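Local coordinates for putative mRNA export protein (Chaetomium thermophilum, PDB 4WP2) that probably takes part in exporting mRNA from the nucleus to the cytoplasm, this fragment being its C-terminal UBA domain, at residues L36-A39 against L40-F43. Numbering follows the deposited sequence.
Sequences LELA and LQSF
L36 through A39 each pass a backbone carbonyl to the amide four residues on, L40 through F43, so one turn of helix 36-46 closes on the next. These i to i+4 bonds are regular: L40 N lies 3.1 Å from L36 O, and Q41 N approaches E37 O with an N-H...O angle of 161°.

The carbonyl of L38 carries more than its share. Besides the amide of S42, it accepts the hydroxyl of the same residue, with S42 OG 3.0 Å from L38 O; amide and hydroxyl arrive from opposite faces of the carbonyl plane. With chi1 at -59°, OG stands beside its own backbone N and is turned back along the helix toward this acceptor. A water also donates to both L38 O and Q41 OE1, at 2.8 Å from each, tying the extended glutamine side chain to the preceding turn. Replacing S42 by alanine removes the hydroxyl, and L38 O would probably keep just the amide and the water as donors. L38 and Q41 run alongside each other, pointing the same way on the exposed flank, with L38 CD2 4.1 Å from Q41 OE1.

The apolar contact is slighter: L36 CG meets L40 CD1 at 4.2 Å, their side chains slanting across one another. Both also pack on helix 2-17, L36 against V13 and L40 against R16 and T17, while A39 touches L28.

The helix is thus amphipathic within the small helical UBA fold: L36, L40 and F43 face helix 2-17, while on the more open side a backbone carbonyl already used by the helix takes two further donors, hydroxyl and water.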
loop_
_atom_site.group_PDB
_atom_site.type_symbol
_atom_site.label_atom_id
_atom_site.label_comp_id
_atom_site.label_asym_id
_atom_site.label_seq_id
_atom_site.Cartn_x
_atom_site.Cartn_y
_atom_site.Cartn_z
ATOM N N LEU A 36 24.250 22.749 -26.636
ATOM C CA LEU A 36 25.198 21.649 -26.792
ATOM C C LEU A 36 25.996 21.741 -28.082
ATOM O O LEU A 36 27.206 21.503 -28.097
ATOM C CB LEU A 36 24.484 20.295 -26.762
ATOM C CG LEU A 36 25.437 19.099 -26.884
ATOM C CD1 LEU A 36 26.363 19.006 -25.672
ATOM C CD2 LEU A 36 24.676 17.797 -27.090
ATOM N N GLU A 37 25.313 22.038 -29.177
ATOM C CA GLU A 37 25.977 22.083 -30.469
ATOM C C GLU A 37 27.018 23.203 -30.523
ATOM O O GLU A 37 28.108 23.011 -31.043
ATOM C CB GLU A 37 24.957 22.240 -31.595
ATOM C CG GLU A 37 24.142 20.976 -31.848
ATOM C CD GLU A 37 25.011 19.774 -32.201
ATOM O OE1 GLU A 37 25.895 19.902 -33.077
ATOM O OE2 GLU A 37 24.811 18.700 -31.594
ATOM N N LEU A 38 26.680 24.366 -29.981
ATOM C CA LEU A 38 27.603 25.498 -30.001
ATOM C C LEU A 38 28.817 25.224 -29.105
ATOM O O LEU A 38 29.929 25.654 -29.404
ATOM C CB LEU A 38 26.897 26.773 -29.554
ATOM C CG LEU A 38 25.880 27.374 -30.527
ATOM C CD1 LEU A 38 25.252 28.608 -29.908
ATOM C CD2 LEU A 38 26.478 27.687 -31.884
ATOM N N ALA A 39 28.595 24.508 -28.005
ATOM C CA ALA A 39 29.681 24.114 -27.118
ATOM C C ALA A 39 30.670 23.189 -27.835
ATOM O O ALA A 39 31.890 23.381 -27.762
ATOM C CB ALA A 39 29.116 23.433 -25.859
ATOM N N LEU A 40 30.151 22.188 -28.542
ATOM C CA LEU A 40 31.010 21.231 -29.234
ATOM C C LEU A 40 31.781 21.894 -30.362
ATOM O O LEU A 40 32.947 21.571 -30.604
ATOM C CB LEU A 40 30.182 20.064 -29.781
ATOM C CG LEU A 40 29.599 19.137 -28.725
ATOM C CD1 LEU A 40 28.676 18.104 -29.362
ATOM C CD2 LEU A 40 30.732 18.452 -27.960
ATOM N N GLN A 41 31.114 22.813 -31.051
ATOM C CA GLN A 41 31.735 23.622 -32.090
ATOM C C GLN A 41 32.915 24.423 -31.538
ATOM O O GLN A 41 33.958 24.517 -32.176
ATOM C CB GLN A 41 30.683 24.535 -32.711
ATOM C CG GLN A 41 31.169 25.398 -33.848
ATOM C CD GLN A 41 30.085 26.328 -34.357
ATOM O OE1 GLN A 41 30.014 27.496 -33.973
ATOM N NE2 GLN A 41 29.225 25.805 -35.223
ATOM N N SER A 42 32.747 25.007 -30.359
ATOM C CA SER A 42 33.828 25.758 -29.728
ATOM C C SER A 42 35.003 24.845 -29.399
ATOM O O SER A 42 36.157 25.222 -29.570
ATOM C CB SER A 42 33.343 26.454 -28.462
ATOM O OG SER A 42 32.276 27.338 -28.763
ATOM N N PHE A 43 34.712 23.639 -28.937
ATOM C CA PHE A 43 35.775 22.684 -28.658
ATOM C C PHE A 43 36.578 22.362 -29.921
ATOM O O PHE A 43 37.816 22.329 -29.894
ATOM C CB PHE A 43 35.216 21.394 -28.075
ATOM C CG PHE A 43 36.249 20.311 -27.947
ATOM C CD1 PHE A 43 37.177 20.348 -26.926
ATOM C CD2 PHE A 43 36.322 19.291 -28.873
ATOM C CE1 PHE A 43 38.144 19.361 -26.812
ATOM C CE2 PHE A 43 37.291 18.306 -28.766
ATOM C CZ PHE A 43 38.199 18.347 -27.737
HETATM O O HOH W 1 30.335 27.777 -31.164
#